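Local coordinates for protein alkaline serine protease (Thermobifida fusca, PDB 2PFE) that probably cleaves peptide bonds inside protein substrates as a chymotrypsin-like serine endopeptidase, this chain being its mature protease domain, at residues S53-P56 with G57-G61; Y9-N13 with Y14-I18; V118-E122 with G123-G127; P171-P174 with L175-Y178. All blocks are in the same frame, centred on the assembly; numbering follows the deposited sequence. Where two conformers were deposited one is given.

Contact 1: S53-P56 with G57-G61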
loop_
_atom_site.group_PDB
_atom_site.type_symbol
_atom_site.label_atom_id
_atom_site.label_comp_id
_atom_site.label_asym_id
_atom_site.label_seq_id
_atom_site.Cartn_x
_atom_site.Cartn_y
_atom_site.Cartn_z
ATOM N N SER A 53 -9.016 -5.339 8.063
ATOM C CA SER A 53 -7.994 -4.446 8.588
ATOM C C SER A 53 -7.437 -5.004 9.898
ATOM O O SER A 53 -8.183 -5.278 10.843
ATOM C CB SER A 53 -8.541 -3.032 8.801
ATOM O OG SER A 53 -7.638 -2.246 9.554
ATOM N N TYR A 54 -6.127 -5.207 9.909
ATOM C CA TYR A 54 -5.374 -5.577 11.089
ATOM C C TYR A 54 -4.380 -4.463 11.381
ATOM O O TYR A 54 -3.367 -4.307 10.666
ATOM C CB TYR A 54 -4.630 -6.892 10.834
ATOM C CG TYR A 54 -4.247 -7.629 12.097
ATOM C CD1 TYR A 54 -3.635 -6.970 13.151
ATOM C CD2 TYR A 54 -4.467 -8.999 12.216
ATOM C CE1 TYR A 54 -3.278 -7.653 14.329
ATOM C CE2 TYR A 54 -4.106 -9.691 13.375
ATOM C CZ TYR A 54 -3.506 -9.010 14.417
ATOM O OH TYR A 54 -3.168 -9.700 15.568
ATOM N N PHE A 55 -4.695 -3.678 12.417
ATOM C CA PHE A 55 -3.873 -2.559 12.871
ATOM C C PHE A 55 -4.377 -2.156 14.235
ATOM O O PHE A 55 -5.568 -1.973 14.406
ATOM C CB PHE A 55 -3.956 -1.318 11.948
ATOM C CG PHE A 55 -3.208 -0.127 12.503
ATOM C CD1 PHE A 55 -1.822 -0.062 12.382
ATOM C CD2 PHE A 55 -3.870 0.885 13.202
ATOM C CE1 PHE A 55 -1.093 1.020 12.919
ATOM C CE2 PHE A 55 -3.159 1.963 13.737
ATOM C CZ PHE A 55 -1.772 2.040 13.586
ATOM N N PRO A 56 -3.473 -1.988 15.197
ATOM C CA PRO A 56 -2.004 -2.211 15.187
ATOM C C PRO A 56 -1.601 -3.697 15.238
ATOM O O PRO A 56 -2.398 -4.577 14.876
ATOM C CB PRO A 56 -1.541 -1.475 16.443
ATOM C CG PRO A 56 -2.736 -1.590 17.404
ATOM C CD PRO A 56 -3.948 -1.473 16.499
ATOM N N GLY A 57 -0.385 -3.979 15.693
ATOM C CA GLY A 57 0.154 -5.334 15.631
ATOM C C GLY A 57 0.740 -5.600 14.260
ATOM O O GLY A 57 1.953 -5.832 14.113
ATOM N N ARG A 58 -0.133 -5.599 13.253
ATOM C CA ARG A 58 0.287 -5.516 11.850
ATOM C C ARG A 58 -0.210 -4.180 11.297
ATOM O O ARG A 58 -0.721 -3.356 12.052
ATOM C CB ARG A 58 -0.226 -6.712 11.038
ATOM C CG ARG A 58 0.252 -8.113 11.500
ATOM C CD ARG A 58 1.765 -8.343 11.223
ATOM N NE ARG A 58 2.043 -9.653 10.618
ATOM C CZ ARG A 58 2.654 -9.855 9.440
ATOM N NH1 ARG A 58 3.130 -8.843 8.697
ATOM N NH2 ARG A 58 2.820 -11.097 9.010
ATOM N N ASP A 59 -0.041 -3.954 9.996
ATOM C CA ASP A 59 -0.610 -2.757 9.373
ATOM C C ASP A 59 -1.083 -3.064 7.957
ATOM O O ASP A 59 -0.518 -2.582 6.946
ATOM C CB ASP A 59 0.343 -1.552 9.424
ATOM C CG ASP A 59 -0.360 -0.248 9.065
ATOM O OD1 ASP A 59 -1.595 -0.273 8.844
ATOM O OD2 ASP A 59 0.297 0.813 9.013
ATOM N N MET A 60 -2.119 -3.896 7.904
ATOM C CA MET A 60 -2.579 -4.493 6.670
ATOM C C MET A 60 -4.106 -4.443 6.573
ATOM O O MET A 60 -4.813 -4.646 7.572
ATOM C CB MET A 60 -2.089 -5.939 6.579
ATOM C CG MET A 60 -2.518 -6.832 7.726
ATOM S SD MET A 60 -1.839 -8.471 7.537
ATOM C CE MET A 60 -0.096 -8.290 7.653
ATOM N N GLY A 61 -4.600 -4.233 5.360
ATOM C CA GLY A 61 -6.029 -4.104 5.133
ATOM C C GLY A 61 -6.354 -4.275 3.676
ATOM O O GLY A 61 -5.446 -4.298 2.816
#
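Arg58 CG lies over one face of the Tyr54 ring, and Pro56 O meets the edge of that ring in its plane. The guanidinium of Arg58 runs on past the ring with its plane turned 52° from it; Met60 CE sits 3.4 Å above one face of this guanidinium, off toward its rim. On the other side of the hairpin, Phe55 takes Pro56 CB over the centre of one ring face, while Asp59 comes up alongside, pointing the same way, with OD1 3.6 Å from Phe55 CD1. With chi1 at 174°, Phe55 CG stands opposite the backbone N, which carries the ring beside the carboxylate.

This is the hairpin joining strands 48-54 and 60-65 in the N-terminal barrel of the chymotrypsin fold, and its return limb holds Asp59, predicted to be the charge-relay aspartate. Asp59 OD2 accepts hydrogen bonds from His35 ND1 and Ser155 OG. Were Phe55 cut back to an alanine, that flank of the Asp59 carboxylate would probably lose its cover and a gap would open beneath Pro56 CB.

Tyr54 and Met60 form the hydrogen-bonded pair: Tyr54 N reaches Met60 O at 2.7 Å, almost straight, and Met60 N returns to Tyr54 O at 3.1 Å. Their side chains lie on one face of the sheet and touch, Tyr54 CB to Met60 CG at 3.8 Å. The turn uses a cis peptide before Pro56 and a glycine at 57, where a CB would collide with Pro56 O. A weak, bent bond from Arg58 N to Pro56 O, 3.0 Å, bridges Gly57 alone.

Contact 2: Y9-N13 with Y14-I18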
loop_
_atom_site.group_PDB
_atom_site.type_symbol
_atom_site.label_atom_id
_atom_site.label_comp_id
_atom_site.label_asym_id
_atom_site.label_seq_id
_atom_site.Cartn_x
_atom_site.Cartn_y
_atom_site.Cartn_z
ATOM N N TYR A 9 -7.646 7.525 -2.360
ATOM C CA TYR A 9 -9.026 7.219 -1.983
ATOM C C TYR A 9 -9.387 7.938 -0.673
ATOM O O TYR A 9 -8.501 8.299 0.109
ATOM C CB TYR A 9 -9.281 5.702 -1.936
ATOM C CG TYR A 9 -8.647 4.955 -0.778
ATOM C CD1 TYR A 9 -9.394 4.605 0.349
ATOM C CD2 TYR A 9 -7.308 4.557 -0.827
ATOM C CE1 TYR A 9 -8.820 3.892 1.411
ATOM C CE2 TYR A 9 -6.730 3.843 0.217
ATOM C CZ TYR A 9 -7.475 3.517 1.340
ATOM O OH TYR A 9 -6.925 2.821 2.401
ATOM N N TYR A 10 -10.683 8.155 -0.445
ATOM C CA TYR A 10 -11.121 9.043 0.634
ATOM C C TYR A 10 -12.102 8.429 1.613
ATOM O O TYR A 10 -12.882 7.533 1.267
ATOM C CB TYR A 10 -11.725 10.326 0.054
ATOM C CG TYR A 10 -10.901 10.887 -1.071
ATOM C CD1 TYR A 10 -11.261 10.666 -2.394
ATOM C CD2 TYR A 10 -9.732 11.604 -0.814
ATOM C CE1 TYR A 10 -10.500 11.162 -3.443
ATOM C CE2 TYR A 10 -8.951 12.101 -1.867
ATOM C CZ TYR A 10 -9.348 11.870 -3.173
ATOM O OH TYR A 10 -8.599 12.360 -4.219
ATOM N N PHE A 11 -12.061 8.924 2.843
ATOM C CA PHE A 11 -12.986 8.486 3.887
ATOM C C PHE A 11 -13.007 9.544 4.968
ATOM O O PHE A 11 -11.981 9.893 5.551
ATOM C CB PHE A 11 -12.611 7.095 4.444
ATOM C CG PHE A 11 -11.168 6.963 4.806
ATOM C CD1 PHE A 11 -10.746 7.142 6.118
ATOM C CD2 PHE A 11 -10.223 6.676 3.831
ATOM C CE1 PHE A 11 -9.395 7.047 6.448
ATOM C CE2 PHE A 11 -8.872 6.581 4.155
ATOM C CZ PHE A 11 -8.456 6.771 5.463
ATOM N N GLY A 12 -14.193 10.091 5.206
ATOM C CA GLY A 12 -14.320 11.152 6.174
ATOM C C GLY A 12 -13.343 12.267 5.878
ATOM O O GLY A 12 -13.333 12.839 4.786
ATOM N N ASN A 13 -12.528 12.562 6.874
ATOM C CA ASN A 13 -11.612 13.680 6.852
ATOM C C ASN A 13 -10.285 13.321 6.157
ATOM O O ASN A 13 -9.391 14.151 6.054
ATOM C CB ASN A 13 -11.384 14.128 8.309
ATOM C CG ASN A 13 -10.522 15.356 8.421
ATOM O OD1 ASN A 13 -9.541 15.362 9.168
ATOM N ND2 ASN A 13 -10.865 16.402 7.677
ATOM N N TYR A 14 -10.179 12.092 5.656
ATOM C CA TYR A 14 -8.869 11.545 5.290
ATOM C C TYR A 14 -8.702 11.090 3.855
ATOM O O TYR A 14 -9.668 10.836 3.127
ATOM C CB TYR A 14 -8.497 10.369 6.212
ATOM C CG TYR A 14 -8.509 10.704 7.684
ATOM C CD1 TYR A 14 -9.517 10.218 8.515
ATOM C CD2 TYR A 14 -7.517 11.510 8.247
ATOM C CE1 TYR A 14 -9.542 10.525 9.873
ATOM C CE2 TYR A 14 -7.524 11.824 9.608
ATOM C CZ TYR A 14 -8.544 11.332 10.413
ATOM O OH TYR A 14 -8.562 11.634 11.758
ATOM N N ARG A 15 -7.424 10.972 3.499
ATOM C CA ARG A 15 -6.951 10.472 2.223
ATOM C C ARG A 15 -5.884 9.398 2.496
ATOM O O ARG A 15 -5.003 9.591 3.337
ATOM C CB ARG A 15 -6.324 11.654 1.471
ATOM C CG ARG A 15 -5.686 11.342 0.151
ATOM C CD ARG A 15 -5.538 12.593 -0.662
ATOM N NE ARG A 15 -4.248 13.239 -0.465
ATOM C CZ ARG A 15 -3.627 13.932 -1.412
ATOM N NH1 ARG A 15 -4.182 14.053 -2.612
ATOM N NH2 ARG A 15 -2.460 14.498 -1.164
ATOM N N CYS A 16 -5.996 8.247 1.835
ATOM C CA CYS A 16 -4.876 7.289 1.731
ATOM C C CYS A 16 -4.641 6.959 0.266
ATOM O O CYS A 16 -5.342 7.478 -0.590
ATOM C CB CYS A 16 -5.140 6.009 2.524
ATOM S SG CYS A 16 -4.849 6.173 4.300
ATOM N N SER A 17 -3.641 6.126 -0.012
ATOM C CA SER A 17 -3.331 5.734 -1.393
ATOM C C SER A 17 -3.650 4.264 -1.596
ATOM O O SER A 17 -3.362 3.431 -0.745
ATOM C CB SER A 17 -1.859 5.990 -1.689
ATOM O OG SER A 17 -1.599 7.373 -1.637
ATOM N N ILE A 18 -4.298 3.962 -2.720
ATOM C CA ILE A 18 -4.535 2.590 -3.130
ATOM C C ILE A 18 -3.199 1.846 -3.200
ATOM O O ILE A 18 -2.237 2.332 -3.779
ATOM C CB ILE A 18 -5.218 2.571 -4.524
ATOM C CG1 ILE A 18 -6.616 3.195 -4.443
ATOM C CG2 ILE A 18 -5.200 1.156 -5.154
ATOM C CD1 ILE A 18 -7.226 3.561 -5.824
HETATM O O HOH W 1 -6.620 13.707 -3.856
HETATM O O HOH W 2 -8.502 14.240 12.099
#
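Tyr9 and Cys16 pair through two backbone hydrogen bonds, and so do Phe11 and Tyr14; the shortest of the four joins Tyr14 N to Phe11 O at 2.8 Å. Water adds polar links beyond the backbone. One molecule bridges Tyr10 OH and Arg15 NH1, lying in the planes of both the ring and the guanidinium; another joins Tyr14 OH, at 2.6 Å, to Asn13 OD1, the latter bond weak.

A type II' turn from Phe11 to Tyr14, with Gly12 at positive phi, closes this two-strand hairpin. Cys16 is disulfide-bonded to Cys36, next to the predicted catalytic His35.

Among the ring contacts, Tyr14 CB sits over the Phe11 face, 3.4 Å from CE1, and Asn13 CB lies over the centre of the Tyr14 ring. Phe11 chi1, 49°, wedges CG between backbone N and carbonyl carbon and swings the ring across to the other strand. Cys16 SG then meets the Phe11 edge in plane, 3.8 Å from CZ, while Cys16 CB touches Tyr9 CE2 at 3.5 Å. With a serine in place of Phe11, Cys16 SG would probably keep just the Tyr9 ring as aromatic neighbour within the hairpin and Tyr14 CB would lose its ring face.

Contact 3: V118-E122 with G123-G127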
loop_
_atom_site.group_PDB
_atom_site.type_symbol
_atom_site.label_atom_id
_atom_site.label_comp_id
_atom_site.label_asym_id
_atom_site.label_seq_id
_atom_site.Cartn_x
_atom_site.Cartn_y
_atom_site.Cartn_z
ATOM N N VAL A 118 7.777 -0.895 15.149
ATOM C CA VAL A 118 7.643 0.549 15.347
ATOM C C VAL A 118 6.521 0.818 16.354
ATOM O O VAL A 118 5.425 0.261 16.222
ATOM C CB VAL A 118 7.332 1.250 14.001
ATOM C CG1 VAL A 118 7.149 2.759 14.163
ATOM C CG2 VAL A 118 8.440 0.945 12.984
ATOM N N ARG A 119 6.816 1.633 17.370
ATOM C CA ARG A 119 5.844 1.972 18.416
ATOM C C ARG A 119 5.050 3.219 17.992
ATOM O O ARG A 119 5.303 4.307 18.509
ATOM C CB ARG A 119 6.511 2.166 19.822
ATOM C CG ARG A 119 7.627 1.134 20.206
ATOM C CD ARG A 119 7.717 0.789 21.704
ATOM N NE ARG A 119 9.069 0.570 22.269
ATOM C CZ ARG A 119 10.138 0.039 21.657
ATOM N NH1 ARG A 119 10.094 -0.393 20.400
ATOM N NH2 ARG A 119 11.279 -0.090 22.334
ATOM N N TYR A 120 4.108 3.055 17.048
ATOM C CA TYR A 120 3.193 4.131 16.656
ATOM C C TYR A 120 2.289 4.571 17.830
ATOM O O TYR A 120 2.013 3.798 18.757
ATOM C CB TYR A 120 2.291 3.716 15.488
ATOM C CG TYR A 120 2.947 3.364 14.159
ATOM C CD1 TYR A 120 2.616 2.164 13.511
ATOM C CD2 TYR A 120 3.835 4.232 13.513
ATOM C CE1 TYR A 120 3.171 1.823 12.267
ATOM C CE2 TYR A 120 4.392 3.903 12.265
ATOM C CZ TYR A 120 4.057 2.689 11.653
ATOM O OH TYR A 120 4.578 2.348 10.425
ATOM N N ALA A 121 1.796 5.808 17.766
ATOM C CA ALA A 121 0.882 6.337 18.784
ATOM C C ALA A 121 -0.385 5.488 19.001
ATOM O O ALA A 121 -0.895 5.435 20.107
ATOM C CB ALA A 121 0.502 7.794 18.470
ATOM N N GLU A 122 -0.869 4.819 17.949
ATOM C CA GLU A 122 -2.071 3.958 18.036
ATOM C C GLU A 122 -1.761 2.562 18.571
ATOM O O GLU A 122 -2.663 1.793 18.925
ATOM C CB GLU A 122 -2.742 3.818 16.667
ATOM C CG GLU A 122 -3.386 5.080 16.150
ATOM C CD GLU A 122 -2.392 6.007 15.489
ATOM O OE1 GLU A 122 -1.252 5.570 15.194
ATOM O OE2 GLU A 122 -2.755 7.177 15.254
ATOM N N GLY A 123 -0.475 2.244 18.624
ATOM C CA GLY A 123 -0.027 0.967 19.113
ATOM C C GLY A 123 1.129 0.472 18.275
ATOM O O GLY A 123 1.421 0.998 17.200
ATOM N N THR A 124 1.759 -0.566 18.787
ATOM C CA THR A 124 2.981 -1.109 18.235
ATOM C C THR A 124 2.656 -1.988 17.022
ATOM O O THR A 124 1.688 -2.775 17.027
ATOM C CB THR A 124 3.744 -1.846 19.334
ATOM O OG1 THR A 124 4.110 -0.887 20.340
ATOM C CG2 THR A 124 4.993 -2.508 18.782
ATOM N N VAL A 125 3.461 -1.827 15.988
ATOM C CA VAL A 125 3.334 -2.645 14.784
ATOM C C VAL A 125 4.654 -3.373 14.545
ATOM O O VAL A 125 5.733 -2.771 14.631
ATOM C CB VAL A 125 2.966 -1.803 13.540
ATOM C CG1 VAL A 125 2.989 -2.666 12.287
ATOM C CG2 VAL A 125 1.583 -1.213 13.710
ATOM N N THR A 126 4.561 -4.670 14.249
ATOM C CA THR A 126 5.745 -5.518 14.029
ATOM C C THR A 126 5.819 -5.959 12.560
ATOM O O THR A 126 4.871 -5.747 11.794
ATOM C CB THR A 126 5.723 -6.781 14.946
ATOM O OG1 THR A 126 4.670 -7.655 14.533
ATOM C CG2 THR A 126 5.532 -6.411 16.416
ATOM N N GLY A 127 6.936 -6.589 12.180
ATOM C CA GLY A 127 7.043 -7.191 10.845
ATOM C C GLY A 127 7.257 -6.226 9.684
ATOM O O GLY A 127 7.104 -6.610 8.533
HETATM O O HOH W 3 3.088 1.978 20.485
#
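Val118 and Val125 exchange two short backbone bonds: Val118 N gives to Val125 O at 2.8 Å, and Val125 N gives to Val118 O at 2.9 Å, nearly straight at 175°. Val118 O also takes a weak bond from Tyr120 N, which marks the inverse gamma turn centred on Arg119. Two donors hold Tyr120 O. Gly123 N approaches it at 2.9 Å from well above the carbonyl plane, and a water donates to it at 2.7 Å; the same water is hydrogen-bonded to Thr124 OG1.

These bonds frame the hairpin of strands 116-120 and 123-126, turned by a type I turn from Tyr120 to Gly123. At Gly123 a CB would run into Glu122 O, which calls for a glycine. The hairpin, between strands 105-113 and 128-131 of the C-terminal barrel along the chain, flanks the active site: Tyr120 OH is hydrogen-bonded to Ser155 OG, a residue of the pocket that holds the bound sulfonyl inhibitor and a partner of Asp59.

Packing gathers round the Tyr120 ring. Val118 CG1 rides 3.5 Å above one face, toward the rim, and Val125 CG2 comes in at the edge, 3.5 Å from Tyr120 CD1. Val125 CG1 is turned opposite the backbone N (chi1 174°), leaving CG2 beside that N to meet the ring. On the hairpin's other face the Arg119 and Thr124 side chains lie alongside, Arg119 CB to Thr124 OG1 at 3.9 Å.

Contact 4: P171-P174 with L175-Y178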
loop_
_atom_site.group_PDB
_atom_site.type_symbol
_atom_site.label_atom_id
_atom_site.label_comp_id
_atom_site.label_asym_id
_atom_site.label_seq_id
_atom_site.Cartn_x
_atom_site.Cartn_y
_atom_site.Cartn_z
ATOM N N PRO A 171 4.878 -5.691 4.381
ATOM C CA PRO A 171 5.078 -6.616 3.263
ATOM C C PRO A 171 3.752 -7.154 2.702
ATOM O O PRO A 171 2.776 -7.374 3.449
ATOM C CB PRO A 171 5.964 -7.725 3.861
ATOM C CG PRO A 171 6.716 -6.995 4.948
ATOM C CD PRO A 171 5.680 -6.075 5.555
ATOM N N ILE A 172 3.712 -7.305 1.383
ATOM C CA ILE A 172 2.459 -7.628 0.704
ATOM C C ILE A 172 2.030 -9.073 0.858
ATOM O O ILE A 172 0.840 -9.352 1.020
ATOM C CB ILE A 172 2.474 -7.215 -0.787
ATOM C CG1 ILE A 172 1.085 -7.361 -1.434
ATOM C CG2 ILE A 172 3.516 -7.999 -1.596
ATOM C CD1 ILE A 172 0.001 -6.491 -0.808
ATOM N N ASN A 173 2.982 -9.997 0.846
ATOM C CA ASN A 173 2.610 -11.393 0.898
ATOM C C ASN A 173 1.867 -11.819 2.177
ATOM O O ASN A 173 0.895 -12.573 2.075
ATOM C CB ASN A 173 3.797 -12.289 0.551
ATOM C CG ASN A 173 4.139 -12.244 -0.929
ATOM O OD1 ASN A 173 3.290 -11.952 -1.780
ATOM N ND2 ASN A 173 5.396 -12.511 -1.243
ATOM N N PRO A 174 2.316 -11.360 3.370
ATOM C CA PRO A 174 1.520 -11.621 4.569
ATOM C C PRO A 174 0.099 -11.055 4.502
ATOM O O PRO A 174 -0.815 -11.646 5.063
ATOM C CB PRO A 174 2.319 -10.934 5.681
ATOM C CG PRO A 174 3.714 -10.950 5.192
ATOM C CD PRO A 174 3.586 -10.690 3.718
ATOM N N LEU A 175 -0.072 -9.914 3.835
ATOM C CA LEU A 175 -1.372 -9.269 3.707
ATOM C C LEU A 175 -2.282 -10.144 2.820
ATOM O O LEU A 175 -3.425 -10.447 3.178
ATOM C CB LEU A 175 -1.195 -7.849 3.129
ATOM C CG LEU A 175 -2.451 -6.979 2.982
ATOM C CD1 LEU A 175 -2.044 -5.506 2.902
ATOM C CD2 LEU A 175 -3.268 -7.364 1.771
ATOM N N LEU A 176 -1.755 -10.596 1.690
ATOM C CA LEU A 176 -2.553 -11.404 0.768
ATOM C C LEU A 176 -2.941 -12.711 1.453
ATOM O O LEU A 176 -4.075 -13.187 1.341
ATOM C CB LEU A 176 -1.785 -11.706 -0.517
ATOM C CG LEU A 176 -1.307 -10.489 -1.303
ATOM C CD1 LEU A 176 -0.345 -10.966 -2.396
ATOM C CD2 LEU A 176 -2.518 -9.758 -1.884
ATOM N N SER A 177 -1.991 -13.282 2.188
ATOM C CA SER A 177 -2.242 -14.539 2.903
ATOM C C SER A 177 -3.302 -14.385 4.004
ATOM O O SER A 177 -4.232 -15.187 4.091
ATOM C CB SER A 177 -0.941 -15.117 3.463
ATOM O OG SER A 177 -1.175 -16.296 4.212
ATOM N N TYR A 178 -3.158 -13.356 4.840
ATOM C CA TYR A 178 -4.060 -13.199 5.987
ATOM C C TYR A 178 -5.506 -13.063 5.542
ATOM O O TYR A 178 -6.407 -13.629 6.146
ATOM C CB TYR A 178 -3.693 -11.970 6.806
ATOM C CG TYR A 178 -4.377 -11.948 8.167
ATOM C CD1 TYR A 178 -3.842 -12.660 9.240
ATOM C CD2 TYR A 178 -5.563 -11.232 8.375
ATOM C CE1 TYR A 178 -4.461 -12.655 10.499
ATOM C CE2 TYR A 178 -6.196 -11.229 9.625
ATOM C CZ TYR A 178 -5.646 -11.943 10.678
ATOM O OH TYR A 178 -6.254 -11.950 11.909
#
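Pro174 O receives Tyr178 N at 2.9 Å, the shortest of three successive i to i+4 bonds in this turn of helix. One residue back, Ser177 N binds Asn173 O; before that, Leu176 N meets Ile172 O at 3.0 Å. Pro174 has no N-H to give, but it sits in the first turn, where a helix has no carbonyl of its own to receive one. Pro171 O, just ahead of the helix, is buried with no partner.

The helix, 172-179, leaves strand 164-171 of the C-terminal barrel and crosses back to the N-terminal one, where Ile172 and Leu175 rest on Ala31, Leu175 packs on Met60, and Leu176 lies on Val22. Leu176 folds down over the start of the turn: its CG is 3.4 Å from Ile172 O and 3.9 Å from Ile172 CG1. Ile172 has CG1 opposite the backbone N, chi1 -171°, which sends that branch forward to Leu176. Leu175 CB also approaches Ile172 O, to 3.3 Å.

Asn173 stands on a different side. Its OD1 lies 3.8 Å from Leu176 CD1 yet takes its hydrogen bond from Ser88 OG. The Tyr178 ring points off the helix to meet Tyr54 edge-to-face. Backbone bonds thus set the turn, while the aliphatic branches of Ile172, Leu175 and Leu176 give it an apolar side, so its hold on the N-terminal barrel is likely to be mainly apolar.

In the fold
Contacts 1, 2 and 3 are hairpins, while contact 4 is a turn of helix. Contact 3 lies at the surface; the others are partly buried. Contact 1 touches 3 and 4: Gly57 makes backbone bonds to Thr124 and Thr126, whereas Arg58, Met60 and Tyr54 meet the helix by packing. Contacts 1 and 3 come together at the Asp59 side of the active site, with Ser155 bonded from each. Contact 2 touches no other, its centre about 16 Å from that of contact 1 and 21 Å from those of 3 and 4, and approaches the site through its disulfide. Its chemistry, rings round a disulfide sulfur, contrasts with the carboxylate of contact 1 and the aliphatic groups of contact 4.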